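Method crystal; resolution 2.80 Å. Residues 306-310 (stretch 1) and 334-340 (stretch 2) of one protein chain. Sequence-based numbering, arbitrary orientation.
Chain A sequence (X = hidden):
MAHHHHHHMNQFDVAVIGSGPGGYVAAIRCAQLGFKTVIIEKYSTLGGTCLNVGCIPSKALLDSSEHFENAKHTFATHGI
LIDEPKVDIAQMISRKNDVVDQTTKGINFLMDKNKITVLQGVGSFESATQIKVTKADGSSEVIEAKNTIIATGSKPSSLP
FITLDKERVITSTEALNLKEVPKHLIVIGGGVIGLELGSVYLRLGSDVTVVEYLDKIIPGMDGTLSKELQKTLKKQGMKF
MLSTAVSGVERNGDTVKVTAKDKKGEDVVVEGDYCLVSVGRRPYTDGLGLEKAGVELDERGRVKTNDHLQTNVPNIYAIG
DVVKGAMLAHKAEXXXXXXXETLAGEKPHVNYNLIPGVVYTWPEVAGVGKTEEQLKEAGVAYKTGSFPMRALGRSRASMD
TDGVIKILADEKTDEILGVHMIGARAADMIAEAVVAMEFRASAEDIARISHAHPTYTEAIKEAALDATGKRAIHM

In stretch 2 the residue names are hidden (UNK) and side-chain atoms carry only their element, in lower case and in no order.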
# COMPACT_ATOMS: atom_id res chain seq x y z
N ASN A 306 -34.67 6.38 -3.89
CA ASN A 306 -34.88 5.47 -5.00
C ASN A 306 -33.54 5.21 -5.71
O ASN A 306 -32.47 5.41 -5.13
CB ASN A 306 -35.95 6.04 -5.92
CG ASN A 306 -35.57 7.39 -6.51
OD1 ASN A 306 -34.41 7.82 -6.45
ND2 ASN A 306 -36.54 8.07 -7.10
N ASP A 307 -33.62 4.82 -6.98
CA ASP A 307 -32.41 4.53 -7.74
C ASP A 307 -31.53 5.76 -7.91
O ASP A 307 -30.30 5.63 -8.02
CB ASP A 307 -32.78 3.95 -9.10
CG ASP A 307 -33.22 2.52 -9.02
OD1 ASP A 307 -33.07 1.92 -7.93
OD2 ASP A 307 -33.72 1.98 -10.04
N HIS A 308 -32.12 6.95 -7.94
CA HIS A 308 -31.37 8.19 -8.12
C HIS A 308 -31.11 8.92 -6.82
O HIS A 308 -30.86 10.13 -6.83
CB HIS A 308 -32.12 9.11 -9.09
CG HIS A 308 -32.37 8.50 -10.43
ND1 HIS A 308 -33.43 7.65 -10.67
CD2 HIS A 308 -31.71 8.62 -11.61
CE1 HIS A 308 -33.41 7.27 -11.93
NE2 HIS A 308 -32.38 7.84 -12.53
N LEU A 309 -31.13 8.20 -5.69
CA LEU A 309 -30.96 8.79 -4.36
C LEU A 309 -31.97 9.91 -4.10
O LEU A 309 -31.70 10.85 -3.35
CB LEU A 309 -29.53 9.29 -4.17
CG LEU A 309 -28.49 8.17 -4.21
CD1 LEU A 309 -27.08 8.73 -4.10
CD2 LEU A 309 -28.76 7.21 -3.07
N GLN A 310 -33.16 9.78 -4.69
CA GLN A 310 -34.21 10.78 -4.62
C GLN A 310 -35.22 10.39 -3.54
O GLN A 310 -35.59 9.22 -3.42
CB GLN A 310 -34.92 10.88 -5.97
CG GLN A 310 -35.51 12.22 -6.33
CD GLN A 310 -36.20 12.18 -7.68
OE1 GLN A 310 -36.30 11.12 -8.30
NE2 GLN A 310 -36.66 13.33 -8.15
N UNK A 334 -19.08 9.16 -2.97
CA UNK A 334 -19.55 8.76 -4.29
C UNK A 334 -21.01 9.15 -4.50
O UNK A 334 -21.40 9.62 -5.58
c UNK A 334 -19.22 5.36 -6.17
o UNK A 334 -18.69 4.74 -5.22
c UNK A 334 -19.37 7.26 -4.50
o UNK A 334 -19.39 4.86 -7.30
c UNK A 334 -19.66 6.79 -5.93
N UNK A 335 -21.84 8.96 -3.47
CA UNK A 335 -23.25 9.32 -3.59
C UNK A 335 -23.43 10.82 -3.75
O UNK A 335 -24.35 11.26 -4.45
o UNK A 335 -25.09 7.33 -0.25
c UNK A 335 -24.13 7.25 -2.42
c UNK A 335 -25.01 6.70 -1.33
o UNK A 335 -25.64 5.64 -1.54
c UNK A 335 -24.01 8.77 -2.39
N UNK A 336 -22.56 11.62 -3.13
CA UNK A 336 -22.61 13.06 -3.35
C UNK A 336 -22.31 13.45 -4.79
O UNK A 336 -23.03 14.26 -5.38
N UNK A 337 -21.26 12.85 -5.37
CA UNK A 337 -20.96 13.09 -6.78
C UNK A 337 -22.09 12.59 -7.66
O UNK A 337 -22.40 13.19 -8.70
c UNK A 337 -19.62 12.42 -7.15
c UNK A 337 -19.35 12.59 -8.63
c UNK A 337 -18.49 13.02 -6.33
N UNK A 338 -22.72 11.48 -7.26
CA UNK A 338 -23.83 10.93 -8.03
C UNK A 338 -24.98 11.92 -8.11
O UNK A 338 -25.52 12.18 -9.19
c UNK A 338 -25.22 8.01 -9.11
c UNK A 338 -27.58 7.76 -9.46
c UNK A 338 -24.28 9.60 -7.42
c UNK A 338 -26.28 7.41 -9.78
c UNK A 338 -25.44 8.96 -8.13
c UNK A 338 -26.75 9.30 -7.82
c UNK A 338 -27.82 8.71 -8.48
N UNK A 339 -25.38 12.48 -6.96
CA UNK A 339 -26.52 13.39 -6.97
C UNK A 339 -26.21 14.65 -7.77
O UNK A 339 -27.03 15.10 -8.59
c UNK A 339 -27.97 14.85 -5.54
c UNK A 339 -27.59 12.50 -4.88
c UNK A 339 -26.96 13.73 -5.53
N UNK A 340 -25.01 15.21 -7.59
CA UNK A 340 -24.65 16.43 -8.32
C UNK A 340 -24.71 16.21 -9.82
O UNK A 340 -25.28 17.03 -10.56
c UNK A 340 -23.25 16.89 -7.90

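Stretch 2 is a run of helix that continues beyond both of its ends, and it packs against a type I beta turn from Asn306 to Leu309. At position 334 the side chain has three carbons in an unbranched chain, the third carrying two oxygens. That is a carboxylate on a two-methylene arm, so the residue is a glutamate, Glu334. Its side chain lies out of reach of stretch 1; its backbone O accepts a hydrogen bond from N of position 338 at 2.8 Å, within the helix.

Position 335 has the same make-up, three carbons in line and two oxygens on the last, and its CB lies 3.5 Å from Leu309 CD1. This is Glu335, buried, with the aliphatic base of its side chain against the leucine methyl. Both carboxylate oxygens are hydrogen-bonded elsewhere in the structure, which satisfies the acid in its buried setting.

No side-chain atom follows CA at position 336, which makes it Gly336. A CB built here would point away from stretch 1 and find none of its atoms within 5.5 Å.

Position 337 carries three carbons, one bonded to CA and branching into the other two. The fork at CB, with no oxygen, identifies Val337; its side chain is out of reach of stretch 1.

Seven carbons are present at position 338, one leading into a six-membered ring. With no oxygen on the ring, the residue is phenylalanine, Phe338. Its ring edge meets His308, CE2 lying 3.6 Å from His308 CA near the ring plane. CZ is 3.7 Å from Asp307 O. Leu309 CD1 approaches CD2 at 3.8 Å.

At position 339 three carbons again fork at CB, giving Val339. Its CG2 is 3.8 Å from Leu309 CB, and the two residues also form the closest CA pairing across the contact, 6.9 Å between Leu309 CA and Val339 CA.

Position 340 has a single side-chain carbon and is Ala340; its methyl is out of reach of stretch 1.

The contact is small, 251 Å² in all, and has no hydrogen bond across it. Leu309 is its centre: its CB points toward the helix, and the side chain reaches Glu335, Phe338 and Val339, residues brought to one side by the helical repeat. The turn is held from within, Asn306 OD1 accepting from His308 N and Gln310 N, both at 2.9 Å, while Leu309 N bonds to Asn306 O at 3.1 Å.

Stretch 2 334-340: EEGVFVA
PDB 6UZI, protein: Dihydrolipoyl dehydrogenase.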